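Local coordinates for Glyco_hydro_cc domain-containing protein (PDB 6UAV) that probably hydrolyses internal linkages of beta-1,3-glucans, as an endo-beta-1,3-glucanase of glycoside hydrolase family 128 built on a TIM barrel, at residues Y162-S167 / N187-D192; T183-W188 / A208-M213; K202-M207 / L246-Q251; Y223-G228 / H235-L240. One frame throughout, in Å; residues are numbered along the deposited sequence.

Interaction 1. Residues Y162-S167 / N187-D192; sequences YDYGLS and NWHTLD
The tight part runs from Tyr162 to Trp188. Their side chains lie side by side, and the CD2 edge of Tyr162 stands 3.6 Å from CD2 of Trp188, over the middle of the indole face; the planes meet at 59° in an edge-to-face pair. Trp188 N donates to Tyr162 O (2.9 Å), from above the carbonyl plane. Asp163 OD1 is gripped twice: its syn lone pair takes the N-H of His189 ND1 at 2.7 Å, in the imidazole plane, and its anti lone pair takes Tyr164 N. Tyr164 turns an edge to the His189 face, while Asn187 ND2 sits 3.3 Å above the centre of the phenol ring. Beyond His189 the contact loosens, and Thr190 to Asp192 run exposed without meeting 162-167. Tyr162 OH bonds to Glu184; glycerol lies by Tyr162 and sulfate by Tyr164, probably from the crystallisation liquor. Such pairing of loops after adjacent strands is typical of a TIM-barrel rim at the C-terminal strand ends, where these enzymes keep their active sites.

Interaction 2. Residues T183-W188 / A208-M213; sequences TEFANW and AEMVTM
Phe185 lays the CD2-CE2 side of its ring against Met210, the two side chains reaching toward each other tip to tip. CE2 of Phe185 comes within 3.8 Å of Met210 CB, and CD2 of the same ring lies 3.9 Å from Met210 CE. Phe185 holds CG in the crowded position between backbone N and carbonyl carbon (chi1 72°), with the ring directed at the helix. Met210 starts with CG anti to its carbonyl carbon, runs extended through chi2 and bends at chi3 (88°), which brings CE back to CD2 of the ring. The sulfur stands at the ring edge, 5.4 Å from SD of Met210 to the centroid of Phe185, a Met-aromatic contact. One residue on, Val211 crosses the phenyl group at about a right angle and sets CG2 4.1 Å from CZ of Phe185, again at the edge. Met210 SD also reaches the backbone at Ala186 and Asn187, where the chain leaves the barrel strand. Leu166 packs on Met210 from helix 166-173, and Tyr253 of helix 248-255 touches Val211. Polar ties in this beta-alpha-beta unit come one to two turns earlier in helix 200-216, where Gln203 and Gln206 bond to Asn187. Between 183-188 and 208-213 no hydrogen bond crosses, consistent with a buried contact held by dispersion, perhaps with a weak attraction of sulfur to ring hydrogens.

Interaction 3. Residues K202-M207 / L246-Q251; sequences KQKQQM and LTELGQ
Lys204 NZ and Glu248 OE2 form a salt bridge of 2.9 Å, the one hydrogen bond linking 202-207 with 246-251. The ammonium group approaches on the anti lone pair of OE2, away from the other carboxylate oxygen, and the two side chains cross at about a right angle. Glu248 reaches out fully extended, with CG anti to its backbone N, whereas Lys204 bends at chi3 (71°) to bring its nitrogen to the carboxylate. The same lysine makes a cation-pi contact with Tyr252 of helix 248-255, so its charge probably interacts with both a carboxylate and an aromatic ring. At the start of that helix Thr247 is the N-cap: its OG1 accepts from Gly250 N at 3.0 Å and also bonds to Ser238 O. Inward of the charged pair, the aliphatic part of Lys204 slides past Leu249 in the opposite direction, with CG of Lys204 3.8 Å from CD1 of Leu249. Met207 completes the grip. Its chain is extended as far as SD and bent at chi3 (-81°), placing Met207 CE 3.6 Å from Leu249 CG and nearly as close to both methyls. Trp225 of strand 220-225 touches Met207 and Leu249. A salt bridge toward the outside and a leucine-methionine contact inward of it join neighbouring helices 200-216 and 248-255 in the outer helical layer of a TIM barrel.

Interaction 4. Residues Y223-G228 / H235-L240; sequences YAWFTG and HFSSLL
The indole of Trp225 points its N-H edge at the loop 235-240, with Leu239 crossing it obliquely. With CG anti to the backbone N (chi1 -177°), Trp225 presents NE1 to Ser237 O at 2.9 Å; the acceptor lies in the indole plane, and the N-H uses a lone pair in the carbonyl plane. CD2 of Leu239 packs 3.6 Å from CD1 of Trp225, on the same pyrrole end of the ring. Ser237 answers with its hydroxyl: OG donates to Phe226 O at 2.6 Å, short and in the carbonyl plane, while Trp188 NE1 is hydrogen-bonded to this same OG. The first side-chain bond of Phe226 points away from the loop, and its ring takes Thr227 CB over the centre of one face; the peptide between Phe226 and Thr227 is cis. Beyond the aromatic residues the backbones take over. Thr227 O accepts from Leu239 N at 3.1 Å, and Gly228 O receives Leu240 N at 2.8 Å together with a weaker bond from Leu239 N. Leu240 adds its CB, 3.5 Å from Gly228 O. The loop thus crosses obliquely the chain leaving strand 220-225, and the indole N-H groups of Trp225 and Trp188 are both satisfied by Ser237. In this largely buried place, the bonds pair polar atoms that would otherwise be costly to bury, and probably hold the cis peptide and both tryptophans in fixed orientations.

In the fold
All four contacts lie around the last three strands of the eight-stranded parallel barrel, with centres 8 to 15 Å apart. Interaction 1 joins the loops that follow strands 156-161 and 180-185, and shares Asn187 and Trp188 with interaction 2, which opens on the same stretch. Interactions 2 and 3 both use helix 200-216, and Gln203 and Gln206 bond to Asn187 to connect them. Interaction 4 falls in sequence between the two segments of interaction 3 and begins on strand 220-225, the neighbour of 180-185. Trp188 NE1 to Ser237 OG ties interaction 1 to interaction 4. Rim loops at the C-terminal strand ends, where TIM-barrel glycosidases carry their active sites, are thus probably steadied against the outer helices.

Interaction 1. Residues Y162-S167 / N187-D192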
loop_
_atom_site.group_PDB
_atom_site.type_symbol
_atom_site.label_atom_id
_atom_site.label_comp_id
_atom_site.label_asym_id
_atom_site.label_seq_id
_atom_site.Cartn_x
_atom_site.Cartn_y
_atom_site.Cartn_z
ATOM N N TYR A 162 -5.846 7.430 7.007
ATOM C CA TYR A 162 -7.266 7.746 6.709
ATOM C C TYR A 162 -7.729 9.074 7.341
ATOM O O TYR A 162 -8.886 9.235 7.713
ATOM C CB TYR A 162 -8.103 6.556 7.183
ATOM C CG TYR A 162 -7.949 5.358 6.287
ATOM C CD1 TYR A 162 -6.875 4.492 6.452
ATOM C CD2 TYR A 162 -8.799 5.147 5.208
ATOM C CE1 TYR A 162 -6.729 3.374 5.644
ATOM C CE2 TYR A 162 -8.664 4.047 4.380
ATOM C CZ TYR A 162 -7.613 3.163 4.594
ATOM O OH TYR A 162 -7.512 2.078 3.783
ATOM N N ASP A 163 -6.815 10.031 7.548
ATOM C CA ASP A 163 -7.138 11.281 8.285
ATOM C C ASP A 163 -6.291 12.386 7.699
ATOM O O ASP A 163 -5.505 12.172 6.772
ATOM C CB ASP A 163 -6.960 11.127 9.795
ATOM C CG ASP A 163 -7.889 11.935 10.674
ATOM O OD1 ASP A 163 -8.377 12.971 10.216
ATOM O OD2 ASP A 163 -8.078 11.529 11.826
ATOM N N TYR A 164 -6.539 13.593 8.197
ATOM C CA TYR A 164 -5.633 14.720 7.941
ATOM C C TYR A 164 -4.247 14.417 8.535
ATOM O O TYR A 164 -4.086 13.462 9.325
ATOM C CB TYR A 164 -6.193 15.978 8.599
ATOM C CG TYR A 164 -7.528 16.405 8.048
ATOM C CD1 TYR A 164 -8.693 15.931 8.617
ATOM C CD2 TYR A 164 -7.636 17.276 6.974
ATOM C CE1 TYR A 164 -9.939 16.295 8.138
ATOM C CE2 TYR A 164 -8.884 17.666 6.488
ATOM C CZ TYR A 164 -10.034 17.137 7.039
ATOM O OH TYR A 164 -11.276 17.530 6.611
ATOM N N GLY A 165 -3.262 15.204 8.092
ATOM C CA GLY A 165 -1.889 15.161 8.627
ATOM C C GLY A 165 -1.026 14.085 8.020
ATOM O O GLY A 165 0.069 13.782 8.638
ATOM N N LEU A 166 -1.389 13.531 6.873
ATOM C CA LEU A 166 -0.511 12.504 6.277
ATOM C C LEU A 166 0.935 13.025 6.099
ATOM O O LEU A 166 1.896 12.308 6.456
ATOM C CB LEU A 166 -1.129 11.988 4.980
ATOM C CG LEU A 166 -0.215 11.144 4.115
ATOM C CD1 LEU A 166 0.303 9.893 4.858
ATOM C CD2 LEU A 166 -0.960 10.750 2.889
ATOM N N SER A 167 1.159 14.225 5.565
ATOM C CA SER A 167 2.532 14.769 5.403
ATOM C C SER A 167 3.268 14.790 6.764
ATOM O O SER A 167 4.450 14.462 6.801
ATOM C CB SER A 167 2.543 16.117 4.742
ATOM O OG SER A 167 1.950 17.058 5.616
ATOM N N ASN A 187 -9.442 10.254 3.043
ATOM C CA ASN A 187 -9.761 10.918 4.318
ATOM C C ASN A 187 -11.123 10.487 4.843
ATOM O O ASN A 187 -12.137 10.824 4.233
ATOM C CB ASN A 187 -9.697 12.436 4.185
ATOM C CG ASN A 187 -9.583 13.120 5.534
ATOM O OD1 ASN A 187 -10.149 12.645 6.539
ATOM N ND2 ASN A 187 -8.816 14.209 5.555
ATOM N N TRP A 188 -11.119 9.784 5.971
ATOM C CA TRP A 188 -12.316 9.239 6.643
ATOM C C TRP A 188 -12.561 9.953 7.958
ATOM O O TRP A 188 -13.272 9.412 8.819
ATOM C CB TRP A 188 -12.129 7.731 6.828
ATOM C CG TRP A 188 -12.217 6.941 5.556
ATOM C CD1 TRP A 188 -12.137 7.373 4.258
ATOM C CD2 TRP A 188 -12.324 5.509 5.491
ATOM N NE1 TRP A 188 -12.240 6.305 3.389
ATOM C CE2 TRP A 188 -12.388 5.153 4.129
ATOM C CE3 TRP A 188 -12.438 4.517 6.475
ATOM C CZ2 TRP A 188 -12.463 3.813 3.726
ATOM C CZ3 TRP A 188 -12.600 3.204 6.072
ATOM C CH2 TRP A 188 -12.603 2.864 4.722
ATOM N N HIS A 189 -12.099 11.196 8.115
ATOM C CA HIS A 189 -12.430 11.960 9.343
ATOM C C HIS A 189 -13.948 11.966 9.561
ATOM O O HIS A 189 -14.682 12.265 8.639
ATOM C CB HIS A 189 -11.935 13.395 9.241
ATOM C CG HIS A 189 -11.802 14.089 10.536
ATOM N ND1 HIS A 189 -10.603 14.009 11.228
ATOM C CD2 HIS A 189 -12.647 14.883 11.239
ATOM C CE1 HIS A 189 -10.681 14.805 12.286
ATOM N NE2 HIS A 189 -11.960 15.341 12.353
ATOM N N THR A 190 -14.381 11.619 10.761
ATOM C CA THR A 190 -15.797 11.393 11.102
ATOM C C THR A 190 -16.259 12.328 12.236
ATOM O O THR A 190 -17.471 12.713 12.304
ATOM C CB THR A 190 -15.976 9.909 11.452
ATOM O OG1 THR A 190 -15.734 9.200 10.234
ATOM C CG2 THR A 190 -17.358 9.608 11.995
ATOM N N LEU A 191 -15.390 12.644 13.180
ATOM C CA LEU A 191 -15.804 13.441 14.366
ATOM C C LEU A 191 -16.436 14.763 13.936
ATOM O O LEU A 191 -16.021 15.395 12.904
ATOM C CB LEU A 191 -14.600 13.697 15.262
ATOM C CG LEU A 191 -14.046 12.481 15.996
ATOM C CD1 LEU A 191 -12.847 12.924 16.814
ATOM C CD2 LEU A 191 -15.098 11.932 16.947
ATOM N N ASP A 192 -17.443 15.183 14.694
ATOM C CA ASP A 192 -18.216 16.402 14.361
ATOM C C ASP A 192 -17.438 17.660 14.774
ATOM O O ASP A 192 -17.818 18.276 15.739
ATOM C CB ASP A 192 -19.607 16.318 14.994
ATOM C CG ASP A 192 -20.580 17.407 14.530
ATOM O OD1 ASP A 192 -20.267 18.224 13.622
ATOM O OD2 ASP A 192 -21.681 17.432 15.093
#

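Interaction 2. Residues T183-W188 / A208-M213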
loop_
_atom_site.group_PDB
_atom_site.type_symbol
_atom_site.label_atom_id
_atom_site.label_comp_id
_atom_site.label_asym_id
_atom_site.label_seq_id
_atom_site.Cartn_x
_atom_site.Cartn_y
_atom_site.Cartn_z
ATOM N N THR A 183 0.352 2.970 0.881
ATOM C CA THR A 183 -0.334 1.904 0.105
ATOM C C THR A 183 -1.825 1.832 0.426
ATOM O O THR A 183 -2.527 1.015 -0.155
ATOM C CB THR A 183 0.393 0.570 0.310
ATOM O OG1 THR A 183 0.469 0.333 1.716
ATOM C CG2 THR A 183 1.768 0.614 -0.308
ATOM N N GLU A 184 -2.284 2.650 1.356
ATOM C CA GLU A 184 -3.719 2.910 1.582
ATOM C C GLU A 184 -3.828 4.355 2.059
ATOM O O GLU A 184 -3.149 4.767 3.048
ATOM C CB GLU A 184 -4.400 2.065 2.661
ATOM C CG GLU A 184 -4.312 0.573 2.425
ATOM C CD GLU A 184 -4.949 -0.279 3.483
ATOM O OE1 GLU A 184 -5.764 0.231 4.315
ATOM O OE2 GLU A 184 -4.605 -1.509 3.535
ATOM N N PHE A 185 -4.680 5.129 1.392
ATOM C CA PHE A 185 -5.060 6.468 1.893
ATOM C C PHE A 185 -6.395 6.895 1.322
ATOM O O PHE A 185 -6.861 6.394 0.313
ATOM C CB PHE A 185 -4.008 7.536 1.619
ATOM C CG PHE A 185 -3.851 7.982 0.204
ATOM C CD1 PHE A 185 -3.412 7.119 -0.771
ATOM C CD2 PHE A 185 -4.229 9.269 -0.167
ATOM C CE1 PHE A 185 -3.276 7.522 -2.091
ATOM C CE2 PHE A 185 -4.058 9.690 -1.469
ATOM C CZ PHE A 185 -3.611 8.811 -2.429
ATOM N N ALA A 186 -7.025 7.750 2.109
ATOM C CA ALA A 186 -8.296 8.444 1.832
ATOM C C ALA A 186 -8.487 9.331 3.044
ATOM O O ALA A 186 -7.770 9.105 4.059
ATOM C CB ALA A 186 -9.383 7.406 1.680
ATOM N N ASN A 187 -9.442 10.254 3.043
ATOM C CA ASN A 187 -9.761 10.918 4.318
ATOM C C ASN A 187 -11.123 10.487 4.843
ATOM O O ASN A 187 -12.137 10.824 4.233
ATOM C CB ASN A 187 -9.697 12.436 4.185
ATOM C CG ASN A 187 -9.583 13.120 5.534
ATOM O OD1 ASN A 187 -10.149 12.645 6.539
ATOM N ND2 ASN A 187 -8.816 14.209 5.555
ATOM N N TRP A 188 -11.119 9.784 5.971
ATOM C CA TRP A 188 -12.316 9.239 6.643
ATOM C C TRP A 188 -12.561 9.953 7.958
ATOM O O TRP A 188 -13.272 9.412 8.819
ATOM C CB TRP A 188 -12.129 7.731 6.828
ATOM C CG TRP A 188 -12.217 6.941 5.556
ATOM C CD1 TRP A 188 -12.137 7.373 4.258
ATOM C CD2 TRP A 188 -12.324 5.509 5.491
ATOM N NE1 TRP A 188 -12.240 6.305 3.389
ATOM C CE2 TRP A 188 -12.388 5.153 4.129
ATOM C CE3 TRP A 188 -12.438 4.517 6.475
ATOM C CZ2 TRP A 188 -12.463 3.813 3.726
ATOM C CZ3 TRP A 188 -12.600 3.204 6.072
ATOM C CH2 TRP A 188 -12.603 2.864 4.722
ATOM N N ALA A 208 -7.408 15.622 -3.842
ATOM C CA ALA A 208 -6.500 16.511 -4.608
ATOM C C ALA A 208 -5.317 16.934 -3.710
ATOM O O ALA A 208 -4.167 16.943 -4.163
ATOM C CB ALA A 208 -7.283 17.692 -5.163
ATOM N N GLU A 209 -5.604 17.366 -2.486
ATOM C CA GLU A 209 -4.546 17.835 -1.551
ATOM C C GLU A 209 -3.537 16.697 -1.320
ATOM O O GLU A 209 -2.345 16.912 -1.487
ATOM C CB GLU A 209 -5.145 18.275 -0.214
ATOM C CG GLU A 209 -5.460 19.736 -0.248
ATOM C CD GLU A 209 -5.649 20.454 1.075
ATOM O OE1 GLU A 209 -5.432 19.832 2.155
ATOM O OE2 GLU A 209 -6.056 21.627 0.990
ATOM N N MET A 210 -4.030 15.521 -0.963
ATOM C CA MET A 210 -3.148 14.385 -0.607
ATOM C C MET A 210 -2.379 13.941 -1.850
ATOM O O MET A 210 -1.185 13.709 -1.716
ATOM C CB MET A 210 -3.955 13.245 -0.022
ATOM C CG MET A 210 -4.681 13.668 1.207
ATOM S SD MET A 210 -5.821 12.365 1.929
ATOM C CE MET A 210 -4.526 11.658 2.900
ATOM N N VAL A 211 -3.036 13.810 -2.990
ATOM C CA VAL A 211 -2.335 13.338 -4.215
ATOM C C VAL A 211 -1.270 14.363 -4.596
ATOM O O VAL A 211 -0.106 13.957 -4.965
ATOM C CB VAL A 211 -3.329 13.072 -5.380
ATOM C CG1 VAL A 211 -2.596 12.926 -6.725
ATOM C CG2 VAL A 211 -4.130 11.843 -5.079
ATOM N N THR A 212 -1.589 15.655 -4.537
ATOM C CA THR A 212 -0.591 16.691 -4.926
ATOM C C THR A 212 0.618 16.555 -4.008
ATOM O O THR A 212 1.771 16.704 -4.482
ATOM C CB THR A 212 -1.159 18.101 -4.863
ATOM O OG1 THR A 212 -2.229 18.147 -5.803
ATOM C CG2 THR A 212 -0.135 19.162 -5.188
ATOM N N MET A 213 0.355 16.407 -2.724
ATOM C CA MET A 213 1.441 16.334 -1.732
ATOM C C MET A 213 2.289 15.078 -2.020
ATOM O O MET A 213 3.545 15.211 -2.057
ATOM C CB MET A 213 0.829 16.334 -0.332
ATOM C CG MET A 213 1.836 16.236 0.790
ATOM S SD MET A 213 2.244 14.533 1.193
ATOM C CE MET A 213 0.682 13.952 1.834
#

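Interaction 3. Residues K202-M207 / L246-Q251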
loop_
_atom_site.group_PDB
_atom_site.type_symbol
_atom_site.label_atom_id
_atom_site.label_comp_id
_atom_site.label_asym_id
_atom_site.label_seq_id
_atom_site.Cartn_x
_atom_site.Cartn_y
_atom_site.Cartn_z
ATOM N N LYS A 202 -15.913 16.903 -0.488
ATOM C CA LYS A 202 -14.930 17.039 0.618
ATOM C C LYS A 202 -13.915 15.934 0.367
ATOM O O LYS A 202 -12.750 16.213 0.507
ATOM C CB LYS A 202 -15.607 16.934 1.981
ATOM C CG LYS A 202 -16.302 18.218 2.409
ATOM C CD LYS A 202 -16.876 18.167 3.821
ATOM C CE LYS A 202 -17.864 19.297 4.053
ATOM N NZ LYS A 202 -18.499 19.312 5.397
ATOM N N GLN A 203 -14.359 14.772 -0.114
ATOM C CA GLN A 203 -13.383 13.687 -0.420
ATOM C C GLN A 203 -12.568 14.116 -1.640
ATOM O O GLN A 203 -11.356 13.845 -1.676
ATOM C CB GLN A 203 -14.055 12.331 -0.671
ATOM C CG GLN A 203 -13.105 11.157 -0.667
ATOM C CD GLN A 203 -12.425 10.972 0.667
ATOM O OE1 GLN A 203 -11.276 11.327 0.804
ATOM N NE2 GLN A 203 -13.118 10.364 1.618
ATOM N N LYS A 204 -13.206 14.770 -2.634
ATOM C CA LYS A 204 -12.452 15.228 -3.852
ATOM C C LYS A 204 -11.397 16.249 -3.431
ATOM O O LYS A 204 -10.211 16.207 -3.897
ATOM C CB LYS A 204 -13.388 15.813 -4.923
ATOM C CG LYS A 204 -14.216 14.808 -5.717
ATOM C CD LYS A 204 -15.234 15.440 -6.656
ATOM C CE LYS A 204 -14.542 16.107 -7.823
ATOM N NZ LYS A 204 -15.540 16.761 -8.689
ATOM N N GLN A 205 -11.791 17.183 -2.563
ATOM C CA GLN A 205 -10.867 18.233 -2.059
ATOM C C GLN A 205 -9.670 17.542 -1.397
ATOM O O GLN A 205 -8.505 17.925 -1.642
ATOM C CB GLN A 205 -11.639 19.195 -1.171
ATOM C CG GLN A 205 -10.849 20.450 -0.812
ATOM C CD GLN A 205 -9.794 20.249 0.247
ATOM O OE1 GLN A 205 -9.901 19.377 1.114
ATOM N NE2 GLN A 205 -8.744 21.054 0.179
ATOM N N GLN A 206 -9.935 16.574 -0.541
ATOM C CA GLN A 206 -8.856 15.944 0.242
ATOM C C GLN A 206 -8.034 15.016 -0.675
ATOM O O GLN A 206 -6.788 15.019 -0.544
ATOM C CB GLN A 206 -9.432 15.201 1.434
ATOM C CG GLN A 206 -9.625 16.121 2.622
ATOM C CD GLN A 206 -8.294 16.679 3.094
ATOM O OE1 GLN A 206 -7.466 15.916 3.621
ATOM N NE2 GLN A 206 -8.077 17.990 2.880
ATOM N N MET A 207 -8.659 14.346 -1.641
ATOM C CA MET A 207 -7.905 13.552 -2.648
ATOM C C MET A 207 -6.955 14.471 -3.394
ATOM O O MET A 207 -5.770 14.120 -3.549
ATOM C CB MET A 207 -8.850 12.853 -3.643
ATOM C CG MET A 207 -8.101 12.237 -4.799
ATOM S SD MET A 207 -9.237 11.495 -5.965
ATOM C CE MET A 207 -9.534 9.949 -5.102
ATOM N N LEU A 246 -16.211 4.137 -13.840
ATOM C CA LEU A 246 -15.711 5.072 -12.792
ATOM C C LEU A 246 -16.877 5.800 -12.116
ATOM O O LEU A 246 -17.899 6.101 -12.779
ATOM C CB LEU A 246 -14.747 6.084 -13.394
ATOM C CG LEU A 246 -13.502 5.440 -14.016
ATOM C CD1 LEU A 246 -12.774 6.413 -14.906
ATOM C CD2 LEU A 246 -12.593 4.889 -12.955
ATOM N N THR A 247 -16.700 6.092 -10.842
ATOM C CA THR A 247 -17.463 7.143 -10.153
ATOM C C THR A 247 -16.887 8.507 -10.534
ATOM O O THR A 247 -15.842 8.609 -11.201
ATOM C CB THR A 247 -17.386 6.985 -8.638
ATOM O OG1 THR A 247 -16.007 7.098 -8.261
ATOM C CG2 THR A 247 -17.968 5.675 -8.154
ATOM N N GLU A 248 -17.585 9.554 -10.155
ATOM C CA GLU A 248 -17.008 10.904 -10.271
ATOM C C GLU A 248 -15.630 10.935 -9.588
ATOM O O GLU A 248 -14.688 11.476 -10.169
ATOM C CB GLU A 248 -17.981 11.917 -9.700
ATOM C CG GLU A 248 -17.439 13.301 -9.764
ATOM C CD GLU A 248 -18.484 14.326 -9.368
ATOM O OE1 GLU A 248 -19.668 13.990 -9.435
ATOM O OE2 GLU A 248 -18.073 15.372 -8.858
ATOM N N LEU A 249 -15.523 10.388 -8.391
ATOM C CA LEU A 249 -14.237 10.392 -7.653
ATOM C C LEU A 249 -13.178 9.685 -8.503
ATOM O O LEU A 249 -12.032 10.162 -8.543
ATOM C CB LEU A 249 -14.362 9.723 -6.282
ATOM C CG LEU A 249 -13.094 9.864 -5.444
ATOM C CD1 LEU A 249 -12.980 11.268 -4.877
ATOM C CD2 LEU A 249 -13.064 8.812 -4.349
ATOM N N GLY A 250 -13.545 8.545 -9.101
ATOM C CA GLY A 250 -12.581 7.754 -9.882
ATOM C C GLY A 250 -12.083 8.536 -11.076
ATOM O O GLY A 250 -10.896 8.571 -11.320
ATOM N N GLN A 251 -13.004 9.147 -11.835
ATOM C CA GLN A 251 -12.602 9.970 -12.991
ATOM C C GLN A 251 -11.636 11.039 -12.444
ATOM O O GLN A 251 -10.611 11.360 -13.099
ATOM C CB GLN A 251 -13.856 10.532 -13.684
ATOM C CG GLN A 251 -13.577 11.144 -15.035
ATOM C CD GLN A 251 -13.702 10.133 -16.156
ATOM O OE1 GLN A 251 -12.717 9.757 -16.802
ATOM N NE2 GLN A 251 -14.931 9.680 -16.407
#

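Interaction 4. Residues Y223-G228 / H235-L240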
loop_
_atom_site.group_PDB
_atom_site.type_symbol
_atom_site.label_atom_id
_atom_site.label_comp_id
_atom_site.label_asym_id
_atom_site.label_seq_id
_atom_site.Cartn_x
_atom_site.Cartn_y
_atom_site.Cartn_z
ATOM N N TYR A 223 1.785 5.376 -4.371
ATOM C CA TYR A 223 0.653 5.452 -3.440
ATOM C C TYR A 223 -0.522 4.696 -4.042
ATOM O O TYR A 223 -0.599 4.533 -5.234
ATOM C CB TYR A 223 0.280 6.906 -3.098
ATOM C CG TYR A 223 0.033 7.807 -4.278
ATOM C CD1 TYR A 223 -1.177 7.790 -4.949
ATOM C CD2 TYR A 223 1.016 8.624 -4.774
ATOM C CE1 TYR A 223 -1.457 8.640 -5.997
ATOM C CE2 TYR A 223 0.786 9.423 -5.881
ATOM C CZ TYR A 223 -0.431 9.389 -6.533
ATOM O OH TYR A 223 -0.709 10.134 -7.640
ATOM N N ALA A 224 -1.450 4.336 -3.171
ATOM C CA ALA A 224 -2.634 3.615 -3.599
ATOM C C ALA A 224 -3.835 4.084 -2.808
ATOM O O ALA A 224 -3.853 3.983 -1.573
ATOM C CB ALA A 224 -2.408 2.157 -3.405
ATOM N N TRP A 225 -4.820 4.534 -3.567
ATOM C CA TRP A 225 -6.094 4.998 -2.989
ATOM C C TRP A 225 -6.910 3.811 -2.484
ATOM O O TRP A 225 -7.070 2.782 -3.216
ATOM C CB TRP A 225 -6.870 5.843 -4.010
ATOM C CG TRP A 225 -8.147 6.407 -3.477
ATOM C CD1 TRP A 225 -9.394 5.858 -3.510
ATOM C CD2 TRP A 225 -8.266 7.631 -2.748
ATOM N NE1 TRP A 225 -10.296 6.673 -2.876
ATOM C CE2 TRP A 225 -9.627 7.790 -2.416
ATOM C CE3 TRP A 225 -7.357 8.633 -2.416
ATOM C CZ2 TRP A 225 -10.072 8.862 -1.643
ATOM C CZ3 TRP A 225 -7.818 9.740 -1.733
ATOM C CH2 TRP A 225 -9.148 9.837 -1.333
ATOM N N PHE A 226 -7.565 4.002 -1.349
ATOM C CA PHE A 226 -8.552 3.040 -0.814
ATOM C C PHE A 226 -9.949 3.618 -1.085
ATOM O O PHE A 226 -10.284 4.631 -0.477
ATOM C CB PHE A 226 -8.324 2.780 0.671
ATOM C CG PHE A 226 -9.126 1.617 1.153
ATOM C CD1 PHE A 226 -10.431 1.817 1.535
ATOM C CD2 PHE A 226 -8.652 0.319 1.073
ATOM C CE1 PHE A 226 -11.226 0.766 1.920
ATOM C CE2 PHE A 226 -9.430 -0.750 1.467
ATOM C CZ PHE A 226 -10.710 -0.506 1.905
ATOM N N THR A 227 -10.750 3.035 -2.000
ATOM C CA THR A 227 -10.529 1.778 -2.721
ATOM C C THR A 227 -11.367 1.735 -4.005
ATOM O O THR A 227 -11.968 2.761 -4.397
ATOM C CB THR A 227 -10.922 0.573 -1.851
ATOM O OG1 THR A 227 -10.641 -0.695 -2.463
ATOM C CG2 THR A 227 -12.392 0.620 -1.467
ATOM N N GLY A 228 -11.398 0.588 -4.688
ATOM C CA GLY A 228 -12.195 0.470 -5.929
ATOM C C GLY A 228 -13.682 0.654 -5.630
ATOM O O GLY A 228 -14.330 1.550 -6.142
ATOM N N HIS A 235 -17.903 8.072 3.303
ATOM C CA HIS A 235 -16.931 9.128 2.941
ATOM C C HIS A 235 -16.837 9.276 1.425
ATOM O O HIS A 235 -15.981 9.954 0.952
ATOM C CB HIS A 235 -15.595 8.852 3.658
ATOM C CG HIS A 235 -15.771 8.768 5.139
ATOM N ND1 HIS A 235 -16.244 9.807 5.917
ATOM C CD2 HIS A 235 -15.604 7.706 5.958
ATOM C CE1 HIS A 235 -16.348 9.385 7.183
ATOM N NE2 HIS A 235 -15.928 8.106 7.217
ATOM N N PHE A 236 -17.607 8.520 0.660
ATOM C CA PHE A 236 -17.540 8.613 -0.820
ATOM C C PHE A 236 -16.140 8.254 -1.311
ATOM O O PHE A 236 -15.629 8.968 -2.135
ATOM C CB PHE A 236 -17.930 10.025 -1.245
ATOM C CG PHE A 236 -19.311 10.429 -0.804
ATOM C CD1 PHE A 236 -19.543 10.947 0.459
ATOM C CD2 PHE A 236 -20.384 10.230 -1.654
ATOM C CE1 PHE A 236 -20.833 11.291 0.864
ATOM C CE2 PHE A 236 -21.658 10.579 -1.236
ATOM C CZ PHE A 236 -21.874 11.111 0.020
ATOM N N SER A 237 -15.579 7.140 -0.843
ATOM C CA SER A 237 -14.195 6.673 -1.104
ATOM C C SER A 237 -14.080 5.785 -2.361
ATOM O O SER A 237 -12.963 5.591 -2.839
ATOM C CB SER A 237 -13.668 5.956 0.142
ATOM O OG SER A 237 -12.279 6.187 0.304
ATOM N N SER A 238 -15.188 5.335 -2.941
ATOM C CA SER A 238 -15.168 4.409 -4.118
ATOM C C SER A 238 -14.744 5.113 -5.424
ATOM O O SER A 238 -15.316 6.177 -5.780
ATOM C CB SER A 238 -16.511 3.708 -4.315
ATOM O OG SER A 238 -16.820 2.873 -3.197
ATOM N N LEU A 239 -13.838 4.483 -6.179
ATOM C CA LEU A 239 -13.422 4.940 -7.520
ATOM C C LEU A 239 -14.268 4.301 -8.636
ATOM O O LEU A 239 -14.265 4.852 -9.738
ATOM C CB LEU A 239 -11.973 4.560 -7.756
ATOM C CG LEU A 239 -10.935 5.080 -6.775
ATOM C CD1 LEU A 239 -9.609 4.463 -7.117
ATOM C CD2 LEU A 239 -10.821 6.587 -6.778
ATOM N N LEU A 240 -14.995 3.234 -8.333
ATOM C CA LEU A 240 -15.737 2.404 -9.329
ATOM C C LEU A 240 -17.179 2.211 -8.846
ATOM O O LEU A 240 -17.440 2.198 -7.622
ATOM C CB LEU A 240 -15.057 1.044 -9.510
ATOM C CG LEU A 240 -13.694 1.092 -10.191
ATOM C CD1 LEU A 240 -12.891 -0.165 -9.905
ATOM C CD2 LEU A 240 -13.807 1.393 -11.700
#